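Long-range contacts in mobilization protein A (Pseudomonas aeruginosa, PDB 2NS6), which nicks one strand of plasmid DNA at the origin of transfer, as the metal-dependent relaxase that prepares the plasmid for conjugation: residues S17-E28 with R52-D61; A89-H97 with A171-R182. All coordinates share one frame; numbering follows the deposited sequence.

Contact 1 (S17-E28 with R52-D61)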
loop_
_atom_site.group_PDB
_atom_site.type_symbol
_atom_site.label_atom_id
_atom_site.label_comp_id
_atom_site.label_asym_id
_atom_site.label_seq_id
_atom_site.Cartn_x
_atom_site.Cartn_y
_atom_site.Cartn_z
ATOM N N SER A 17 13.502 4.764 1.324
ATOM C CA SER A 17 13.779 3.358 1.037
ATOM C C SER A 17 12.535 2.517 1.278
ATOM O O SER A 17 12.065 2.402 2.404
ATOM C CB SER A 17 14.897 2.825 1.923
ATOM O OG SER A 17 14.939 1.407 1.859
ATOM N N ALA A 18 12.021 1.919 0.212
ATOM C CA ALA A 18 10.832 1.094 0.300
ATOM C C ALA A 18 11.016 -0.026 1.312
ATOM O O ALA A 18 10.148 -0.262 2.145
ATOM C CB ALA A 18 10.501 0.522 -1.065
ATOM N N ARG A 19 12.150 -0.715 1.240
ATOM C CA ARG A 19 12.416 -1.811 2.160
ATOM C C ARG A 19 12.371 -1.343 3.604
ATOM O O ARG A 19 11.743 -1.979 4.446
ATOM C CB ARG A 19 13.772 -2.461 1.865
ATOM C CG ARG A 19 14.148 -3.594 2.838
ATOM C CD ARG A 19 13.067 -4.670 2.926
ATOM N NE ARG A 19 13.225 -5.503 4.120
ATOM C CZ ARG A 19 14.175 -6.420 4.281
ATOM N NH1 ARG A 19 15.065 -6.642 3.321
ATOM N NH2 ARG A 19 14.248 -7.103 5.412
ATOM N N ALA A 20 13.033 -0.229 3.895
ATOM C CA ALA A 20 13.044 0.294 5.260
ATOM C C ALA A 20 11.621 0.640 5.702
ATOM O O ALA A 20 11.216 0.307 6.814
ATOM C CB ALA A 20 13.947 1.529 5.345
ATOM N N LYS A 21 10.860 1.296 4.830
ATOM C CA LYS A 21 9.485 1.659 5.161
ATOM C C LYS A 21 8.613 0.425 5.424
ATOM O O LYS A 21 7.851 0.393 6.395
ATOM C CB LYS A 21 8.881 2.509 4.037
ATOM C CG LYS A 21 7.386 2.769 4.177
ATOM C CD LYS A 21 7.061 3.625 5.389
ATOM C CE LYS A 21 7.501 5.063 5.159
ATOM N NZ LYS A 21 7.084 5.964 6.269
ATOM N N ALA A 22 8.724 -0.592 4.571
ATOM C CA ALA A 22 7.940 -1.816 4.755
ATOM C C ALA A 22 8.290 -2.501 6.079
ATOM O O ALA A 22 7.403 -2.922 6.828
ATOM C CB ALA A 22 8.174 -2.777 3.585
ATOM N N ASP A 23 9.583 -2.609 6.376
ATOM C CA ASP A 23 10.002 -3.247 7.619
ATOM C C ASP A 23 9.540 -2.484 8.850
ATOM O O ASP A 23 9.157 -3.087 9.854
ATOM C CB ASP A 23 11.521 -3.416 7.645
ATOM C CG ASP A 23 11.974 -4.675 6.922
ATOM O OD1 ASP A 23 11.197 -5.192 6.094
ATOM O OD2 ASP A 23 13.103 -5.143 7.179
ATOM N N TYR A 24 9.564 -1.160 8.770
ATOM C CA TYR A 24 9.141 -0.342 9.892
ATOM C C TYR A 24 7.642 -0.484 10.180
ATOM O O TYR A 24 7.261 -0.868 11.292
ATOM C CB TYR A 24 9.494 1.122 9.634
ATOM C CG TYR A 24 9.204 2.034 10.807
ATOM C CD1 TYR A 24 9.882 1.891 12.015
ATOM C CD2 TYR A 24 8.249 3.041 10.703
ATOM C CE1 TYR A 24 9.616 2.736 13.096
ATOM C CE2 TYR A 24 7.975 3.888 11.769
ATOM C CZ TYR A 24 8.663 3.731 12.960
ATOM O OH TYR A 24 8.398 4.577 14.006
ATOM N N ILE A 25 6.789 -0.204 9.194
ATOM C CA ILE A 25 5.347 -0.309 9.432
ATOM C C ILE A 25 4.879 -1.723 9.785
ATOM O O ILE A 25 3.900 -1.890 10.508
ATOM C CB ILE A 25 4.506 0.226 8.240
ATOM C CG1 ILE A 25 4.699 -0.642 6.997
ATOM C CG2 ILE A 25 4.882 1.666 7.956
ATOM C CD1 ILE A 25 3.682 -0.342 5.897
ATOM N N GLN A 26 5.567 -2.743 9.287
ATOM C CA GLN A 26 5.173 -4.112 9.624
ATOM C C GLN A 26 5.951 -4.618 10.844
ATOM O O GLN A 26 5.691 -5.711 11.339
ATOM C CB GLN A 26 5.441 -5.075 8.465
ATOM C CG GLN A 26 4.574 -4.898 7.222
ATOM C CD GLN A 26 4.905 -5.940 6.166
ATOM O OE1 GLN A 26 5.953 -5.878 5.517
ATOM N NE2 GLN A 26 4.022 -6.914 6.004
ATOM N N ARG A 27 6.903 -3.821 11.317
ATOM C CA ARG A 27 7.758 -4.208 12.442
ATOM C C ARG A 27 8.422 -5.560 12.163
ATOM O O ARG A 27 8.353 -6.495 12.969
ATOM C CB ARG A 27 6.966 -4.239 13.766
ATOM C CG ARG A 27 6.536 -2.845 14.257
ATOM C CD ARG A 27 7.725 -1.874 14.260
ATOM N NE ARG A 27 7.357 -0.451 14.308
ATOM C CZ ARG A 27 6.951 0.196 15.395
ATOM N NH1 ARG A 27 6.842 -0.436 16.554
ATOM N NH2 ARG A 27 6.678 1.490 15.331
ATOM N N GLU A 28 9.062 -5.644 10.997
ATOM C CA GLU A 28 9.775 -6.847 10.566
ATOM C C GLU A 28 11.265 -6.527 10.548
ATOM O O GLU A 28 11.679 -5.408 10.870
ATOM C CB GLU A 28 9.334 -7.274 9.154
ATOM C CG GLU A 28 7.865 -7.669 9.020
ATOM C CD GLU A 28 7.584 -9.099 9.462
ATOM O OE1 GLU A 28 8.099 -9.521 10.520
ATOM O OE2 GLU A 28 6.832 -9.804 8.748
ATOM N N ARG A 52 8.358 -13.125 -0.562
ATOM C CA ARG A 52 7.962 -12.357 0.630
ATOM C C ARG A 52 7.734 -10.933 0.168
ATOM O O ARG A 52 8.463 -10.439 -0.686
ATOM C CB ARG A 52 9.077 -12.277 1.675
ATOM C CG ARG A 52 9.315 -13.499 2.483
ATOM C CD ARG A 52 10.407 -13.182 3.477
ATOM N NE ARG A 52 9.966 -12.242 4.507
ATOM C CZ ARG A 52 9.752 -12.581 5.774
ATOM N NH1 ARG A 52 9.938 -13.838 6.162
ATOM N NH2 ARG A 52 9.364 -11.667 6.654
ATOM N N PRO A 53 6.747 -10.243 0.754
ATOM C CA PRO A 53 6.456 -8.858 0.371
ATOM C C PRO A 53 7.726 -8.000 0.300
ATOM O O PRO A 53 7.916 -7.227 -0.643
ATOM C CB PRO A 53 5.492 -8.400 1.460
ATOM C CG PRO A 53 4.755 -9.680 1.803
ATOM C CD PRO A 53 5.868 -10.693 1.851
ATOM N N ALA A 54 8.599 -8.153 1.293
ATOM C CA ALA A 54 9.850 -7.406 1.341
ATOM C C ALA A 54 10.666 -7.599 0.067
ATOM O O ALA A 54 11.383 -6.691 -0.366
ATOM C CB ALA A 54 10.675 -7.836 2.555
ATOM N N ASP A 55 10.559 -8.774 -0.544
ATOM C CA ASP A 55 11.313 -9.019 -1.771
ATOM C C ASP A 55 10.932 -8.003 -2.848
ATOM O O ASP A 55 11.775 -7.585 -3.638
ATOM C CB ASP A 55 11.084 -10.450 -2.291
ATOM C CG ASP A 55 11.450 -11.515 -1.268
ATOM O OD1 ASP A 55 12.334 -11.274 -0.416
ATOM O OD2 ASP A 55 10.860 -12.614 -1.323
ATOM N N TYR A 56 9.668 -7.587 -2.874
ATOM C CA TYR A 56 9.227 -6.621 -3.874
ATOM C C TYR A 56 9.841 -5.246 -3.610
ATOM O O TYR A 56 10.305 -4.566 -4.530
ATOM C CB TYR A 56 7.697 -6.505 -3.868
ATOM C CG TYR A 56 7.146 -5.634 -4.974
ATOM C CD1 TYR A 56 6.883 -6.163 -6.237
ATOM C CD2 TYR A 56 6.918 -4.275 -4.768
ATOM C CE1 TYR A 56 6.413 -5.366 -7.268
ATOM C CE2 TYR A 56 6.446 -3.462 -5.796
ATOM C CZ TYR A 56 6.197 -4.015 -7.044
ATOM O OH TYR A 56 5.738 -3.227 -8.075
ATOM N N TRP A 57 9.845 -4.832 -2.350
ATOM C CA TRP A 57 10.393 -3.536 -1.996
ATOM C C TRP A 57 11.909 -3.497 -2.144
ATOM O O TRP A 57 12.482 -2.445 -2.456
ATOM C CB TRP A 57 9.956 -3.174 -0.579
ATOM C CG TRP A 57 8.459 -3.227 -0.462
ATOM C CD1 TRP A 57 7.727 -4.069 0.318
ATOM C CD2 TRP A 57 7.518 -2.431 -1.195
ATOM N NE1 TRP A 57 6.382 -3.850 0.120
ATOM C CE2 TRP A 57 6.228 -2.844 -0.800
ATOM C CE3 TRP A 57 7.642 -1.397 -2.142
ATOM C CZ2 TRP A 57 5.059 -2.271 -1.330
ATOM C CZ3 TRP A 57 6.486 -0.827 -2.666
ATOM C CH2 TRP A 57 5.207 -1.266 -2.250
ATOM N N ASP A 58 12.553 -4.643 -1.936
ATOM C CA ASP A 58 14.008 -4.740 -2.095
ATOM C C ASP A 58 14.337 -4.439 -3.560
ATOM O O ASP A 58 15.235 -3.652 -3.853
ATOM C CB ASP A 58 14.522 -6.155 -1.769
ATOM C CG ASP A 58 14.599 -6.449 -0.269
ATOM O OD1 ASP A 58 14.875 -5.530 0.534
ATOM O OD2 ASP A 58 14.407 -7.633 0.104
ATOM N N ALA A 59 13.610 -5.083 -4.472
ATOM C CA ALA A 59 13.823 -4.898 -5.909
ATOM C C ALA A 59 13.565 -3.447 -6.285
ATOM O O ALA A 59 14.373 -2.817 -6.969
ATOM C CB ALA A 59 12.897 -5.822 -6.710
ATOM N N ALA A 60 12.430 -2.919 -5.842
ATOM C CA ALA A 60 12.100 -1.535 -6.134
ATOM C C ALA A 60 13.291 -0.637 -5.769
ATOM O O ALA A 60 13.682 0.212 -6.558
ATOM C CB ALA A 60 10.860 -1.121 -5.349
ATOM N N ASP A 61 13.867 -0.837 -4.582
ATOM C CA ASP A 61 15.015 -0.038 -4.134
ATOM C C ASP A 61 16.266 -0.310 -4.982
ATOM O O ASP A 61 17.043 0.598 -5.266
ATOM C CB ASP A 61 15.365 -0.336 -2.666
ATOM C CG ASP A 61 14.402 0.322 -1.667
ATOM O OD1 ASP A 61 14.400 -0.106 -0.494
ATOM O OD2 ASP A 61 13.673 1.269 -2.042
#

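Contact 2 (A89-H97 with A171-R182). With MN (manganese (II) ion), chain D.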
loop_
_atom_site.group_PDB
_atom_site.type_symbol
_atom_site.label_atom_id
_atom_site.label_comp_id
_atom_site.label_asym_id
_atom_site.label_seq_id
_atom_site.Cartn_x
_atom_site.Cartn_y
_atom_site.Cartn_z
ATOM N N ALA A 89 -11.112 -5.846 8.215
ATOM C CA ALA A 89 -11.905 -5.946 6.996
ATOM C C ALA A 89 -11.974 -4.601 6.290
ATOM O O ALA A 89 -11.816 -4.526 5.071
ATOM C CB ALA A 89 -13.321 -6.456 7.319
ATOM N N LEU A 90 -12.209 -3.535 7.051
ATOM C CA LEU A 90 -12.306 -2.189 6.476
ATOM C C LEU A 90 -11.029 -1.740 5.757
ATOM O O LEU A 90 -11.092 -1.245 4.628
ATOM C CB LEU A 90 -12.664 -1.170 7.571
ATOM C CG LEU A 90 -12.643 0.309 7.177
ATOM C CD1 LEU A 90 -13.627 0.568 6.047
ATOM C CD2 LEU A 90 -12.991 1.169 8.386
ATOM N N ALA A 91 -9.882 -1.911 6.413
ATOM C CA ALA A 91 -8.591 -1.527 5.841
ATOM C C ALA A 91 -8.302 -2.303 4.558
ATOM O O ALA A 91 -7.899 -1.718 3.546
ATOM C CB ALA A 91 -7.466 -1.768 6.859
ATOM N N SER A 92 -8.513 -3.618 4.609
ATOM C CA SER A 92 -8.292 -4.480 3.448
ATOM C C SER A 92 -9.206 -4.007 2.335
ATOM O O SER A 92 -8.789 -3.840 1.185
ATOM C CB SER A 92 -8.641 -5.933 3.770
ATOM O OG SER A 92 -7.946 -6.392 4.912
ATOM N N GLU A 93 -10.466 -3.799 2.697
ATOM C CA GLU A 93 -11.470 -3.350 1.749
ATOM C C GLU A 93 -11.036 -2.061 1.064
ATOM O O GLU A 93 -11.118 -1.946 -0.162
ATOM C CB GLU A 93 -12.805 -3.136 2.468
ATOM C CG GLU A 93 -13.977 -2.827 1.548
ATOM C CD GLU A 93 -15.179 -2.287 2.311
ATOM O OE1 GLU A 93 -15.049 -1.206 2.925
ATOM O OE2 GLU A 93 -16.240 -2.937 2.299
ATOM N N PHE A 94 -10.563 -1.090 1.841
ATOM C CA PHE A 94 -10.153 0.172 1.242
ATOM C C PHE A 94 -8.878 0.007 0.390
ATOM O O PHE A 94 -8.732 0.663 -0.638
ATOM C CB PHE A 94 -9.969 1.242 2.331
ATOM C CG PHE A 94 -9.723 2.634 1.794
ATOM C CD1 PHE A 94 -10.652 3.268 0.965
ATOM C CD2 PHE A 94 -8.556 3.309 2.120
ATOM C CE1 PHE A 94 -10.413 4.559 0.479
ATOM C CE2 PHE A 94 -8.310 4.596 1.639
ATOM C CZ PHE A 94 -9.238 5.220 0.816
ATOM N N ALA A 95 -7.969 -0.877 0.796
ATOM C CA ALA A 95 -6.755 -1.099 0.014
ATOM C C ALA A 95 -7.129 -1.612 -1.381
ATOM O O ALA A 95 -6.567 -1.184 -2.394
ATOM C CB ALA A 95 -5.848 -2.102 0.715
ATOM N N GLN A 96 -8.074 -2.544 -1.421
ATOM C CA GLN A 96 -8.537 -3.105 -2.683
ATOM C C GLN A 96 -9.146 -1.995 -3.524
ATOM O O GLN A 96 -8.949 -1.939 -4.735
ATOM C CB GLN A 96 -9.600 -4.180 -2.431
ATOM C CG GLN A 96 -9.021 -5.496 -2.003
ATOM C CD GLN A 96 -7.898 -5.920 -2.931
ATOM O OE1 GLN A 96 -8.078 -5.995 -4.158
ATOM N NE2 GLN A 96 -6.731 -6.177 -2.361
ATOM N N HIS A 97 -9.893 -1.115 -2.872
ATOM C CA HIS A 97 -10.528 -0.020 -3.570
ATOM C C HIS A 97 -9.519 0.811 -4.350
ATOM O O HIS A 97 -9.802 1.244 -5.456
ATOM C CB HIS A 97 -11.271 0.887 -2.591
ATOM C CG HIS A 97 -12.001 2.010 -3.262
ATOM N ND1 HIS A 97 -13.196 1.830 -3.924
ATOM C CD2 HIS A 97 -11.669 3.310 -3.431
ATOM C CE1 HIS A 97 -13.567 2.970 -4.477
ATOM N NE2 HIS A 97 -12.656 3.884 -4.194
ATOM N N ALA A 171 -13.728 8.683 -0.696
ATOM C CA ALA A 171 -13.857 7.236 -0.806
ATOM C C ALA A 171 -13.649 6.606 0.568
ATOM O O ALA A 171 -14.416 5.734 0.983
ATOM C CB ALA A 171 -12.844 6.694 -1.805
ATOM N N TRP A 172 -12.621 7.052 1.282
ATOM C CA TRP A 172 -12.343 6.520 2.613
ATOM C C TRP A 172 -13.542 6.767 3.524
ATOM O O TRP A 172 -13.966 5.871 4.261
ATOM C CB TRP A 172 -11.090 7.176 3.207
ATOM C CG TRP A 172 -10.826 6.814 4.655
ATOM C CD1 TRP A 172 -10.607 7.683 5.681
ATOM C CD2 TRP A 172 -10.783 5.498 5.233
ATOM N NE1 TRP A 172 -10.438 6.999 6.862
ATOM C CE2 TRP A 172 -10.542 5.656 6.618
ATOM C CE3 TRP A 172 -10.929 4.204 4.717
ATOM C CZ2 TRP A 172 -10.440 4.569 7.499
ATOM C CZ3 TRP A 172 -10.829 3.117 5.594
ATOM C CH2 TRP A 172 -10.588 3.311 6.971
ATOM N N ALA A 173 -14.092 7.979 3.458
ATOM C CA ALA A 173 -15.250 8.351 4.276
ATOM C C ALA A 173 -16.420 7.399 4.034
ATOM O O ALA A 173 -16.995 6.856 4.975
ATOM C CB ALA A 173 -15.669 9.783 3.958
ATOM N N ASP A 174 -16.763 7.215 2.763
ATOM C CA ASP A 174 -17.848 6.332 2.343
ATOM C C ASP A 174 -17.609 4.916 2.875
ATOM O O ASP A 174 -18.552 4.210 3.240
ATOM C CB ASP A 174 -17.927 6.340 0.806
ATOM C CG ASP A 174 -18.914 5.316 0.240
ATOM O OD1 ASP A 174 -20.114 5.361 0.589
ATOM O OD2 ASP A 174 -18.477 4.470 -0.577
ATOM N N HIS A 175 -16.342 4.513 2.933
ATOM C CA HIS A 175 -15.980 3.186 3.419
ATOM C C HIS A 175 -16.103 3.094 4.937
ATOM O O HIS A 175 -16.774 2.201 5.454
ATOM C CB HIS A 175 -14.552 2.839 2.971
ATOM C CG HIS A 175 -14.479 2.299 1.577
ATOM N ND1 HIS A 175 -14.480 0.948 1.304
ATOM C CD2 HIS A 175 -14.475 2.926 0.376
ATOM C CE1 HIS A 175 -14.481 0.764 -0.006
ATOM N NE2 HIS A 175 -14.478 1.949 -0.590
ATOM N N ALA A 176 -15.461 4.011 5.652
ATOM C CA ALA A 176 -15.541 4.004 7.111
ATOM C C ALA A 176 -17.006 4.128 7.552
ATOM O O ALA A 176 -17.473 3.345 8.371
ATOM C CB ALA A 176 -14.713 5.151 7.693
ATOM N N ASN A 177 -17.726 5.098 6.996
ATOM C CA ASN A 177 -19.127 5.300 7.346
ATOM C C ASN A 177 -19.942 4.027 7.140
ATOM O O ASN A 177 -20.643 3.570 8.046
ATOM C CB ASN A 177 -19.716 6.438 6.509
ATOM C CG ASN A 177 -19.140 7.792 6.884
ATOM O OD1 ASN A 177 -19.204 8.748 6.112
ATOM N ND2 ASN A 177 -18.575 7.878 8.083
ATOM N N ARG A 178 -19.843 3.451 5.948
ATOM C CA ARG A 178 -20.569 2.224 5.642
ATOM C C ARG A 178 -20.275 1.153 6.696
ATOM O O ARG A 178 -21.192 0.525 7.223
ATOM C CB ARG A 178 -20.167 1.708 4.255
ATOM C CG ARG A 178 -20.936 0.478 3.811
ATOM C CD ARG A 178 -20.059 -0.494 3.025
ATOM N NE ARG A 178 -18.964 -1.024 3.840
ATOM C CZ ARG A 178 -17.760 -0.464 3.945
ATOM N NH1 ARG A 178 -16.833 -1.016 4.716
ATOM N NH2 ARG A 178 -17.475 0.634 3.264
ATOM N N ALA A 179 -18.998 0.952 7.007
ATOM C CA ALA A 179 -18.591 -0.054 7.987
ATOM C C ALA A 179 -19.172 0.214 9.366
ATOM O O ALA A 179 -19.502 -0.715 10.108
ATOM C CB ALA A 179 -17.068 -0.102 8.079
ATOM N N LEU A 180 -19.276 1.492 9.711
ATOM C CA LEU A 180 -19.811 1.895 11.004
ATOM C C LEU A 180 -21.282 1.536 11.159
ATOM O O LEU A 180 -21.668 0.920 12.152
ATOM C CB LEU A 180 -19.621 3.400 11.205
ATOM C CG LEU A 180 -18.221 3.813 11.659
ATOM C CD1 LEU A 180 -18.067 5.338 11.643
ATOM C CD2 LEU A 180 -17.990 3.263 13.053
ATOM N N GLU A 181 -22.102 1.900 10.179
ATOM C CA GLU A 181 -23.522 1.606 10.289
ATOM C C GLU A 181 -23.840 0.116 10.304
ATOM O O GLU A 181 -24.660 -0.329 11.108
ATOM C CB GLU A 181 -24.328 2.311 9.192
ATOM C CG GLU A 181 -24.095 1.827 7.787
ATOM C CD GLU A 181 -25.203 2.278 6.836
ATOM O OE1 GLU A 181 -26.377 1.898 7.067
ATOM O OE2 GLU A 181 -24.903 3.006 5.861
ATOM N N ARG A 182 -23.201 -0.674 9.446
ATOM C CA ARG A 182 -23.504 -2.101 9.472
ATOM C C ARG A 182 -22.877 -2.770 10.686
ATOM O O ARG A 182 -23.023 -3.974 10.892
ATOM C CB ARG A 182 -23.054 -2.799 8.190
ATOM C CG ARG A 182 -21.587 -3.093 8.099
ATOM C CD ARG A 182 -21.378 -4.284 7.182
ATOM N NE ARG A 182 -20.073 -4.221 6.548
ATOM C CZ ARG A 182 -19.741 -3.312 5.639
ATOM N NH1 ARG A 182 -20.627 -2.401 5.262
ATOM N NH2 ARG A 182 -18.522 -3.306 5.118
HETATM MN MN MN D . -14.718 0.066 -3.132
#

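Contact 1 (S17-E28 with R52-D61)
Trp57 packs its indole against two alanines of the facing helix: Trp57 CE3 is 3.6 Å from Ala18 CB, and Trp57 CD1 is 3.5 Å from Ala22 CB. These small residues, one helical turn apart, let helices 18-26 and 53-61 approach to 8.2 Å between axes, at 153° between their directions. The indole NE1 is taken by Thr107, so the ring also ties the pair to the central sheet.

Asp61 receives the start of helix 18-26. Its OD2 accepts Ala18 N through the syn lone pair, while Asp61 OD1 is reached from opposite faces of the carboxylate by Ser17 OG, at 2.8 Å, and by Arg19 N, at 2.9 Å and nearly straight (168°). Ser17 OG also accepts from Ala20 N as the N-cap.

Arg19 lies alongside Asp58. Arg19 NH1 meets the syn lone pair of Asp58 OD1 at 3.0 Å, close to the guanidinium plane. A bend at chi2 (54°) brings the same guanidinium side-on to Asp23, with NE on OD1 and NH2 on OD2; the bonds to the two carboxylates would restrain its rotation, with Ala54 CB against one face. A long salt bridge, 3.8 Å from Glu28 OE2 to Arg52 NH2, lies at the far end.

Helix 18-26 carries Tyr24, the nucleophile that becomes linked to the cleaved DNA strand in relaxase action. With three donors on one carboxylate at the first turn, the negative charge of Asp61 probably complements the positive end of the helix dipole.

Contact 2 (A89-H97 with A171-R182)
Leu90 enters a hollow on helix 171-181 made by Trp172, His175, Ala176 and Ala179, a knob in a hole. With CG anti to the backbone N (chi1 173°), the two methyls divide the hollow between them: Leu90 CD2 lies 3.5 Å from Trp172 CH2, whereas Leu90 CD1 turns to the backbone of His175 and to Ala179 CB, 4.1 Å away. The fit is reciprocal: His175, a wall of that hollow, is itself the knob among Leu90, Glu93, Phe94 and His97.

Phe94 touches both rings of the opposite helix, Trp172 and His175. Trp172 CE3 sits over one of its faces, 3.5 Å from Phe94 CG, with the ring planes oblique at 53°; the edge of Phe94 points at the face of His175 in a T-shaped pair. The edge of His175 in turn faces the ring of His97, so each histidine fits against its neighbour without stacking flat.

This is an antiparallel helix pair, crossing at 148° with axes 10.2 Å apart, on one side of the relaxase's five-stranded antiparallel sheet; the rings of Phe94 and Trp172 also meet Phe76, and both touch Leu5 of strand 5-10.

At the polar margin Glu93 reaches across, its chain extended beyond CG. Glu93 OE1 accepts His175 ND1 at 2.8 Å, the donor lying near the ring plane but well above the carboxylate plane. Arg178 comes from the opposite direction and forms a salt bridge to the same oxygen, a face of its guanidinium against the carboxylate, though the group is modelled unusually close and its exact placement is doubtful. Ala171 CB packs 3.7 Å from His97 NE2, while His97 ND1 binds a manganese ion at 2.5 Å.

In the fold
Both contacts are antiparallel helix pairs, and both are partly buried, but they lie on opposite sides of the chain's centre, with contact centres 25 Å apart and nearest atoms about 11 Å apart. They share no helix; the five-stranded sheet is their common support, touched by Trp57 in contact 1 and by Phe94 and Trp172 in contact 2. Contact 1 is closer-set, consistent with the alanines that line it, and its charged groups lie along the margin. Contact 2 relies on interlocking bulky rings. Contact 1 includes the helix of the active-site tyrosine; in contact 2 His97 binds one manganese ion, and its side chain lies about 10 Å from another.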